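Local coordinates for putative uncharacterized protein TTHA0988 (Thermus thermophilus, PDB 3OEP) that is of unknown function but is a KipI-KipA homologue with cyclophilin-like domains, not an allophanate hydrolase, at residues E87-V92 with N169-S174; A105-P110 with V195-A200. One frame throughout, in Å; residues are numbered along the deposited sequence. Where two conformers were deposited one is given.

Both interactions set one of two consecutive helices, 89-96 and 100-108, against strands of the same seven-stranded sheet in the KipI-like, cyclophilin-like part of the chain. Interaction 1 is the more buried: the start of helix 89-96 meets strand 169-174 through two hydrogen bonds at Leu170 and a leucine-valine cluster, with charged groups gathered around one aspartate. Interaction 2, only partly buried, joins the end of helix 100-108 to strand 194-199; its inner side is an aromatic pair, its outer side amide, guanidinium and water bonds. Their centres are about 14 Å apart, and they touch where Leu171 CD1 packs 3.9 Å from His107 CD2.

Interaction 1. Residues E87-V92 with N169-S174; sequences EDLPEV and NLLGTS
Asp88 holds both the backbone N and the backbone O of Leu170, one with its side chain and one with its main chain. Its carboxylate oxygen OD2 accepts a bond from Leu170 N at 2.8 Å, nearly straight (175°) and using the anti lone pair, while its own backbone N donates to Leu170 O at 3.1 Å along a more bent path, in the plane of that carbonyl. CG lies anti to the carbonyl carbon and beside the backbone N (chi1 -62°), so side chain and main chain reach the same strand residue. Beside this polar pair, Leu171 sends its CD2 methyl to Val92 CG2 at 3.8 Å and to Leu89 CD1 at 4.0 Å, crossing both side chains at about a right angle; Val92 CG2 also rests on Asn169 CB. A water bridges Asn169 OD1 and, weakly, Glu91 OE2, whereas Asn169 ND2 is held by Val152 O and Pro136 O. Arg142 pairs with Asp88 OD2 and Glu87 OE2, and Lys138 with Asp88 OD1, which probably keeps the buried carboxylate ionised. An alanine here would lack this carboxylate and its bonds, and would probably loosen the helix start from the strand. Leu171 and Gly172 form a classic beta bulge opposite Val150 of strand 149-153, and Leu89 leans on Val103, so helix 89-96 is tied to the cyclophilin-like domain's sheet and to helix 100-108.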
loop_
_atom_site.group_PDB
_atom_site.type_symbol
_atom_site.label_atom_id
_atom_site.label_comp_id
_atom_site.label_asym_id
_atom_site.label_seq_id
_atom_site.Cartn_x
_atom_site.Cartn_y
_atom_site.Cartn_z
ATOM N N GLU A 87 4.176 -28.128 0.901
ATOM C CA GLU A 87 3.013 -28.870 1.389
ATOM C C GLU A 87 2.154 -29.427 0.248
ATOM O O GLU A 87 1.484 -30.434 0.427
ATOM C CB GLU A 87 2.163 -27.966 2.293
ATOM C CG GLU A 87 1.023 -28.664 3.033
ATOM C CD GLU A 87 0.249 -27.722 3.948
ATOM O OE1 GLU A 87 0.881 -26.881 4.621
ATOM O OE2 GLU A 87 -0.996 -27.820 3.991
ATOM N N ASP A 88 2.183 -28.775 -0.915
ATOM C CA ASP A 88 1.372 -29.184 -2.069
ATOM C C ASP A 88 2.119 -30.045 -3.092
ATOM O O ASP A 88 1.535 -30.453 -4.100
ATOM C CB ASP A 88 0.817 -27.948 -2.780
ATOM C CG ASP A 88 -0.094 -27.124 -1.895
ATOM O OD1 ASP A 88 -0.898 -27.723 -1.140
ATOM O OD2 ASP A 88 -0.015 -25.875 -1.956
ATOM N N LEU A 89 3.391 -30.333 -2.845
ATOM C CA LEU A 89 4.203 -31.034 -3.837
ATOM C C LEU A 89 3.589 -32.390 -4.230
ATOM O O LEU A 89 3.463 -32.686 -5.429
ATOM C CB LEU A 89 5.661 -31.155 -3.360
ATOM C CG LEU A 89 6.702 -31.738 -4.312
ATOM C CD1 LEU A 89 6.742 -30.970 -5.606
ATOM C CD2 LEU A 89 8.077 -31.727 -3.645
ATOM N N PRO A 90 3.166 -33.204 -3.242
ATOM C CA PRO A 90 2.538 -34.476 -3.625
ATOM C C PRO A 90 1.262 -34.326 -4.464
ATOM O O PRO A 90 1.069 -35.080 -5.419
ATOM C CB PRO A 90 2.230 -35.136 -2.276
ATOM C CG PRO A 90 3.212 -34.551 -1.338
ATOM C CD PRO A 90 3.392 -33.131 -1.785
ATOM N N GLU A 91 0.412 -33.363 -4.114
ATOM C CA GLU A 91 -0.832 -33.116 -4.851
ATOM C C GLU A 91 -0.572 -32.577 -6.257
ATOM O O GLU A 91 -1.247 -32.966 -7.216
ATOM C CB GLU A 91 -1.715 -32.126 -4.094
ATOM C CG GLU A 91 -3.076 -31.899 -4.731
ATOM C CD GLU A 91 -3.832 -30.757 -4.092
ATOM O OE1 GLU A 91 -3.986 -30.770 -2.851
ATOM O OE2 GLU A 91 -4.273 -29.852 -4.833
ATOM N N VAL A 92 0.382 -31.657 -6.375
ATOM C CA VAL A 92 0.779 -31.151 -7.689
ATOM C C VAL A 92 1.247 -32.308 -8.586
ATOM O O VAL A 92 0.798 -32.441 -9.727
ATOM C CB VAL A 92 1.885 -30.081 -7.557
ATOM C CG1 VAL A 92 2.461 -29.707 -8.918
ATOM C CG2 VAL A 92 1.342 -28.851 -6.848
ATOM N N ASN A 169 0.230 -22.983 -5.594
ATOM C CA ASN A 169 0.585 -24.342 -5.201
ATOM C C ASN A 169 2.011 -24.362 -4.659
ATOM O O ASN A 169 2.958 -24.058 -5.386
ATOM C CB ASN A 169 0.456 -25.280 -6.399
ATOM C CG ASN A 169 -0.951 -25.316 -6.965
ATOM O OD1 ASN A 169 -1.852 -25.911 -6.371
ATOM N ND2 ASN A 169 -1.151 -24.680 -8.127
ATOM N N LEU A 170 2.153 -24.715 -3.384
ATOM C CA LEU A 170 3.430 -24.591 -2.674
ATOM C C LEU A 170 4.332 -25.798 -2.918
ATOM O O LEU A 170 4.009 -26.921 -2.513
ATOM C CB LEU A 170 3.195 -24.417 -1.172
ATOM C CG LEU A 170 2.195 -23.343 -0.746
ATOM C CD1 LEU A 170 2.183 -23.232 0.788
ATOM C CD2 LEU A 170 2.498 -21.994 -1.386
ATOM N N LEU A 171 5.456 -25.555 -3.585
ATOM C CA LEU A 171 6.403 -26.604 -3.958
ATOM C C LEU A 171 7.616 -26.695 -3.033
ATOM O O LEU A 171 8.222 -27.758 -2.909
ATOM C CB LEU A 171 6.915 -26.376 -5.381
ATOM C CG LEU A 171 5.887 -26.323 -6.500
ATOM C CD1 LEU A 171 6.594 -26.381 -7.847
ATOM C CD2 LEU A 171 4.881 -27.471 -6.349
ATOM N N GLY A 172 7.990 -25.588 -2.407
ATOM C CA GLY A 172 9.161 -25.596 -1.552
ATOM C C GLY A 172 9.404 -24.308 -0.808
ATOM O O GLY A 172 8.511 -23.460 -0.683
ATOM N N THR A 173 10.633 -24.183 -0.315
ATOM C CA THR A 173 11.054 -23.085 0.538
ATOM C C THR A 173 12.348 -22.492 -0.011
ATOM O O THR A 173 13.328 -23.208 -0.193
ATOM C CB THR A 173 11.337 -23.593 1.961
ATOM O OG1 THR A 173 10.177 -24.259 2.478
ATOM C CG2 THR A 173 11.727 -22.441 2.885
ATOM N N SER A 174 12.360 -21.187 -0.259
ATOM C CA SER A 174 13.579 -20.515 -0.697
ATOM C C SER A 174 14.559 -20.447 0.468
ATOM O O SER A 174 14.168 -20.146 1.597
ATOM C CB SER A 174 13.274 -19.106 -1.201
ATOM O OG SER A 174 14.467 -18.409 -1.539
HETATM O O HOH W 1 -2.391 -27.626 -4.317
#

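Interaction 2. Residues A105-P110 with V195-A200; sequences ALHQKP and VRFLEA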
loop_
_atom_site.group_PDB
_atom_site.type_symbol
_atom_site.label_atom_id
_atom_site.label_comp_id
_atom_site.label_asym_id
_atom_site.label_seq_id
_atom_site.Cartn_x
_atom_site.Cartn_y
_atom_site.Cartn_z
ATOM N N ALA A 105 12.444 -31.331 -11.066
ATOM C CA ALA A 105 13.277 -31.108 -12.246
ATOM C C ALA A 105 12.651 -30.094 -13.201
ATOM O O ALA A 105 13.341 -29.195 -13.703
ATOM C CB ALA A 105 13.556 -32.426 -12.959
ATOM N N LEU A 106 11.346 -30.223 -13.442
ATOM C CA LEU A 106 10.624 -29.269 -14.288
ATOM C C LEU A 106 10.695 -27.859 -13.720
ATOM O O LEU A 106 10.901 -26.897 -14.459
ATOM C CB LEU A 106 9.157 -29.686 -14.474
ATOM C CG LEU A 106 8.908 -30.822 -15.470
ATOM C CD1 LEU A 106 7.510 -31.409 -15.292
ATOM C CD2 LEU A 106 9.108 -30.360 -16.912
ATOM N N HIS A 107 10.537 -27.729 -12.407
ATOM C CA HIS A 107 10.590 -26.409 -11.789
ATOM C C HIS A 107 11.949 -25.727 -11.972
ATOM O O HIS A 107 12.010 -24.520 -12.185
ATOM C CB HIS A 107 10.226 -26.445 -10.306
ATOM C CG HIS A 107 10.036 -25.081 -9.725
ATOM N ND1 HIS A 107 10.949 -24.490 -8.875
ATOM C CD2 HIS A 107 9.073 -24.154 -9.944
ATOM C CE1 HIS A 107 10.531 -23.274 -8.564
ATOM N NE2 HIS A 107 9.399 -23.045 -9.205
ATOM N N GLN A 108 13.028 -26.504 -11.904
ATOM C CA GLN A 108 14.382 -25.964 -12.040
ATOM C C GLN A 108 14.817 -25.738 -13.485
ATOM O O GLN A 108 15.820 -25.081 -13.717
ATOM C CB GLN A 108 15.394 -26.905 -11.401
ATOM C CG GLN A 108 15.256 -27.041 -9.906
ATOM C CD GLN A 108 16.076 -28.177 -9.369
ATOM O OE1 GLN A 108 17.288 -28.049 -9.177
ATOM N NE2 GLN A 108 15.425 -29.308 -9.114
ATOM N N LYS A 109 14.087 -26.296 -14.446
ATOM C CA LYS A 109 14.540 -26.276 -15.845
ATOM C C LYS A 109 14.653 -24.880 -16.494
ATOM O O LYS A 109 15.683 -24.572 -17.090
ATOM C CB LYS A 109 13.683 -27.211 -16.707
ATOM C CG LYS A 109 14.235 -27.452 -18.100
ATOM C CD LYS A 109 13.477 -28.571 -18.803
ATOM C CE LYS A 109 14.028 -28.844 -20.201
ATOM N NZ LYS A 109 13.585 -27.821 -21.190
ATOM N N PRO A 110 13.610 -24.034 -16.393
ATOM C CA PRO A 110 13.684 -22.770 -17.126
ATOM C C PRO A 110 14.678 -21.750 -16.588
ATOM O O PRO A 110 15.025 -21.769 -15.408
ATOM C CB PRO A 110 12.262 -22.188 -16.988
ATOM C CG PRO A 110 11.411 -23.307 -16.567
ATOM C CD PRO A 110 12.295 -24.206 -15.753
ATOM N N VAL A 195 16.199 -15.527 -13.393
ATOM C CA VAL A 195 16.241 -16.296 -12.164
ATOM C C VAL A 195 16.323 -17.778 -12.476
ATOM O O VAL A 195 15.637 -18.271 -13.374
ATOM C CB VAL A 195 14.975 -16.048 -11.320
ATOM C CG1 VAL A 195 14.932 -16.983 -10.114
ATOM C CG2 VAL A 195 14.899 -14.584 -10.885
ATOM N N ARG A 196 17.176 -18.481 -11.740
ATOM C CA ARG A 196 17.252 -19.939 -11.809
ATOM C C ARG A 196 17.090 -20.513 -10.411
ATOM O O ARG A 196 17.687 -20.004 -9.459
ATOM C CB ARG A 196 18.579 -20.401 -12.418
ATOM C CG ARG A 196 18.615 -20.331 -13.936
ATOM C CD ARG A 196 19.649 -21.267 -14.538
ATOM N NE ARG A 196 19.445 -22.663 -14.160
ATOM C CZ ARG A 196 18.571 -23.480 -14.741
ATOM N NH1 ARG A 196 17.795 -23.043 -15.725
ATOM N NH2 ARG A 196 18.470 -24.735 -14.330
ATOM N N PHE A 197 16.274 -21.556 -10.294
ATOM C CA PHE A 197 16.105 -22.283 -9.053
ATOM C C PHE A 197 17.034 -23.486 -9.050
ATOM O O PHE A 197 17.295 -24.089 -10.097
ATOM C CB PHE A 197 14.664 -22.766 -8.902
ATOM C CG PHE A 197 13.669 -21.662 -8.669
ATOM C CD1 PHE A 197 13.447 -21.166 -7.404
ATOM C CD2 PHE A 197 12.938 -21.139 -9.720
ATOM C CE1 PHE A 197 12.515 -20.159 -7.184
ATOM C CE2 PHE A 197 12.010 -20.122 -9.507
ATOM C CZ PHE A 197 11.804 -19.641 -8.238
ATOM N N LEU A 198 17.528 -23.836 -7.870
ATOM C CA LEU A 198 18.420 -24.976 -7.718
ATOM C C LEU A 198 18.126 -25.700 -6.416
ATOM O O LEU A 198 18.110 -25.081 -5.359
ATOM C CB LEU A 198 19.863 -24.490 -7.724
ATOM C CG LEU A 198 20.938 -25.562 -7.592
ATOM C CD1 LEU A 198 20.916 -26.494 -8.797
ATOM C CD2 LEU A 198 22.293 -24.890 -7.437
ATOM N N GLU A 199 17.899 -27.011 -6.486
ATOM C CA GLU A 199 17.612 -27.783 -5.286
ATOM C C GLU A 199 18.830 -27.736 -4.366
ATOM O O GLU A 199 19.970 -27.912 -4.812
ATOM C CB GLU A 199 17.250 -29.237 -5.610
ATOM C CG GLU A 199 16.833 -30.030 -4.367
ATOM C CD GLU A 199 16.289 -31.413 -4.687
ATOM O OE1 GLU A 199 16.691 -31.998 -5.710
ATOM O OE2 GLU A 199 15.461 -31.919 -3.898
ATOM N N ALA A 200 18.577 -27.495 -3.086
ATOM C CA ALA A 200 19.641 -27.363 -2.102
ATOM C C ALA A 200 19.141 -27.696 -0.708
ATOM O O ALA A 200 17.935 -27.668 -0.435
ATOM C CB ALA A 200 20.197 -25.933 -2.123
HETATM O O HOH W 2 15.295 -22.560 -12.830
HETATM O O HOH W 3 16.362 -31.801 -8.302
#
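In this cyclophilin-like domain the end of helix 100-108 lies against strand 194-199, inward by an aromatic pair and outward by polar bonds. The tight part is His107 against Phe197. The imidazole sets CE1 over the centre of one face of the phenyl ring, 3.4 Å above its plane, with the two rings inclined at 43°; CG of His107 is anti to the backbone N (chi1 -170°), which carries the ring to the strand. Both imidazole nitrogens are engaged, ND1 with Tyr84 OH and NE2 with Thr157 OG1, so the rotation of the ring is fixed. Phe197, itself buried, also meets the ring of Tyr112 and the side chains of Ile80, Val82, Val150 and Leu126. The outer side is looser and wetter. Gln108 extends along the strand, and its OE1 accepts from Glu199 N at 2.9 Å, the donor lying above the amide plane; NE2 bonds to Lys104 O and, through a water, to Glu199 OE1, while Lys104 NZ pairs with Glu199 OE2. At the other end Arg196, deposited in two conformers, bends at chi3 (58°) to reach the backbone carbonyl of Lys109. A second water bonds to Gln108 O, Pro110 O and Phe197 N, and sits over one face of the guanidinium. In the plane of that group, NH1 of Arg196 donates to Lys109 O at 2.9 Å.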